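Local coordinates for protein citrate synthase (Pyrobaculum aerophilum, PDB 2IBP) that probably catalyses the condensation of oxaloacetate with acetyl-CoA to give citrate and CoA, a step of the tricarboxylic acid cycle, at residues A[125-130]-A[230-235]. Sequence-based numbering, arbitrary orientation.
Sequences EDNQKL and LSDLYS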
loop_
_atom_site.group_PDB
_atom_site.type_symbol
_atom_site.label_atom_id
_atom_site.label_comp_id
_atom_site.label_asym_id
_atom_site.label_seq_id
_atom_site.Cartn_x
_atom_site.Cartn_y
_atom_site.Cartn_z
ATOM N N GLU A 125 -11.936 7.335 16.623
ATOM C CA GLU A 125 -11.254 7.768 17.856
ATOM C C GLU A 125 -10.237 6.765 18.394
ATOM O O GLU A 125 -9.176 7.147 18.896
ATOM C CB GLU A 125 -12.290 8.111 18.932
ATOM C CG GLU A 125 -13.192 9.279 18.555
ATOM C CD GLU A 125 -14.278 9.558 19.587
ATOM O OE1 GLU A 125 -14.234 8.967 20.690
ATOM O OE2 GLU A 125 -15.182 10.371 19.287
ATOM N N ASP A 126 -10.567 5.490 18.306
ATOM C CA ASP A 126 -9.656 4.432 18.715
ATOM C C ASP A 126 -8.402 4.488 17.869
ATOM O O ASP A 126 -7.301 4.311 18.348
ATOM C CB ASP A 126 -10.307 3.063 18.545
ATOM C CG ASP A 126 -11.420 2.813 19.544
ATOM O OD1 ASP A 126 -11.352 3.357 20.670
ATOM O OD2 ASP A 126 -12.336 2.031 19.217
ATOM N N ASN A 127 -8.595 4.623 16.566
ATOM C CA ASN A 127 -7.478 4.687 15.665
ATOM C C ASN A 127 -6.580 5.860 16.057
ATOM O O ASN A 127 -5.365 5.721 16.085
ATOM C CB ASN A 127 -7.969 4.854 14.225
ATOM C CG ASN A 127 -6.928 4.443 13.193
ATOM O OD1 ASN A 127 -6.257 3.426 13.353
ATOM N ND2 ASN A 127 -6.922 5.142 12.049
ATOM N N GLN A 128 -7.177 7.032 16.280
ATOM C CA GLN A 128 -6.394 8.216 16.685
ATOM C C GLN A 128 -5.560 7.934 17.938
ATOM O O GLN A 128 -4.383 8.276 18.019
ATOM C CB GLN A 128 -7.291 9.427 16.923
ATOM C CG GLN A 128 -8.246 9.760 15.771
ATOM C CD GLN A 128 -7.620 9.643 14.388
ATOM O OE1 GLN A 128 -6.663 10.345 14.052
ATOM N NE2 GLN A 128 -8.214 8.797 13.552
ATOM N N LYS A 129 -6.181 7.273 18.900
ATOM C CA LYS A 129 -5.520 6.943 20.150
ATOM C C LYS A 129 -4.366 5.977 19.911
ATOM O O LYS A 129 -3.297 6.120 20.491
ATOM C CB LYS A 129 -6.530 6.357 21.141
ATOM C CG LYS A 129 -6.000 6.177 22.540
ATOM C CD LYS A 129 -7.113 5.750 23.492
ATOM C CE LYS A 129 -6.622 5.689 24.938
ATOM N NZ LYS A 129 -5.551 4.672 25.139
ATOM N N LEU A 130 -4.571 5.009 19.025
ATOM C CA LEU A 130 -3.523 4.052 18.726
ATOM C C LEU A 130 -2.385 4.726 17.989
ATOM O O LEU A 130 -1.219 4.450 18.264
ATOM C CB LEU A 130 -4.061 2.844 17.956
ATOM C CG LEU A 130 -3.045 1.728 17.692
ATOM C CD1 LEU A 130 -2.343 1.230 18.948
ATOM C CD2 LEU A 130 -3.715 0.570 16.959
ATOM N N LEU A 230 4.524 1.194 11.303
ATOM C CA LEU A 230 3.606 1.477 12.391
ATOM C C LEU A 230 2.484 2.403 11.966
ATOM O O LEU A 230 1.825 3.030 12.802
ATOM C CB LEU A 230 4.298 1.951 13.659
ATOM C CG LEU A 230 5.257 0.908 14.255
ATOM C CD1 LEU A 230 5.770 1.445 15.593
ATOM C CD2 LEU A 230 4.614 -0.446 14.443
ATOM N N SER A 231 2.224 2.447 10.651
ATOM C CA SER A 231 1.089 3.163 10.117
ATOM C C SER A 231 -0.169 2.454 10.624
ATOM O O SER A 231 -0.117 1.312 11.057
ATOM C CB SER A 231 1.122 3.187 8.588
ATOM O OG SER A 231 0.053 3.957 8.075
ATOM N N ASP A 232 -1.294 3.141 10.549
ATOM C CA ASP A 232 -2.498 2.616 11.148
ATOM C C ASP A 232 -3.151 1.489 10.381
ATOM O O ASP A 232 -2.935 1.320 9.182
ATOM C CB ASP A 232 -3.488 3.738 11.375
ATOM C CG ASP A 232 -4.024 4.290 10.085
ATOM O OD1 ASP A 232 -3.305 5.074 9.406
ATOM O OD2 ASP A 232 -5.174 3.948 9.770
ATOM N N LEU A 233 -4.005 0.744 11.081
ATOM C CA LEU A 233 -4.693 -0.398 10.492
ATOM C C LEU A 233 -5.568 -0.058 9.313
ATOM O O LEU A 233 -5.658 -0.842 8.354
ATOM C CB LEU A 233 -5.499 -1.132 11.558
ATOM C CG LEU A 233 -4.651 -1.987 12.489
ATOM C CD1 LEU A 233 -5.354 -2.228 13.837
ATOM C CD2 LEU A 233 -4.278 -3.286 11.808
ATOM N N TYR A 234 -6.253 1.080 9.371
ATOM C CA TYR A 234 -7.080 1.475 8.250
ATOM C C TYR A 234 -6.193 1.719 7.031
ATOM O O TYR A 234 -6.506 1.281 5.933
ATOM C CB TYR A 234 -7.880 2.717 8.583
ATOM C CG TYR A 234 -9.064 2.499 9.503
ATOM C CD1 TYR A 234 -10.343 2.372 8.980
ATOM C CD2 TYR A 234 -8.922 2.532 10.878
ATOM C CE1 TYR A 234 -11.450 2.253 9.791
ATOM C CE2 TYR A 234 -10.033 2.375 11.712
ATOM C CZ TYR A 234 -11.292 2.253 11.156
ATOM O OH TYR A 234 -12.430 2.128 11.949
ATOM N N SER A 235 -5.113 2.458 7.211
ATOM C CA SER A 235 -4.208 2.734 6.095
ATOM C C SER A 235 -3.605 1.448 5.523
ATOM O O SER A 235 -3.460 1.291 4.304
ATOM C CB SER A 235 -3.116 3.703 6.543
ATOM O OG SER A 235 -3.727 4.950 6.827
HETATM O O HOH W 1 -4.208 1.662 13.796
#
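Asn127, in the first turn of helix 125-135, reaches across to the start of helix 233-244 and meets Asp232 and Tyr234 there. Its CB lies 4.1 Å from Tyr234 CE2. The CG of Asn127, held anti to the backbone N (chi1 -160°), comes to 3.6 Å from Tyr234 CD2, the amide and ring planes tilted 59° to each other. At the tip the two polar branches part. Asn127 OD1 sits in the plane of the Tyr234 ring at its edge, 3.4 Å from Asp232 CB, and accepts from a water that in turn accepts from Leu233 N, an amide of the first helical turn. Asn127 ND2 donates to Asp232 OD2 at 3.1 Å in a nearly straight bond (172°); the oxygen lies close to the amide plane but is itself approached from above the carboxylate plane. The other face of that plane receives Ser235 N, 3.0 Å from Asp232 OD2; Asp232 stands at the N-cap of helix 233-244 and caps it through this bond. Two residues earlier Leu230, with positive phi, ends the preceding helix in a Schellman motif, and the contact joins helix 125-135 to the turn between two consecutive helices of the citrate synthase fold, at the subunit interface. With an alanine in place of Asp232, Ser235 N would probably lose its cap and Asn127 ND2 one of its two acceptors, while Lys245 of the second subunit would be left without its salt bridge to Asp232 OD1. The other acceptor of Asn127 ND2 is the carbonyl of Gly121, and Phe111 of the second subunit packs on both Asn127 and Asp232. Past the amide, the Tyr234 ring carries its OH to the carboxylate of Asp124, whose other oxygen accepts from Asn127 N.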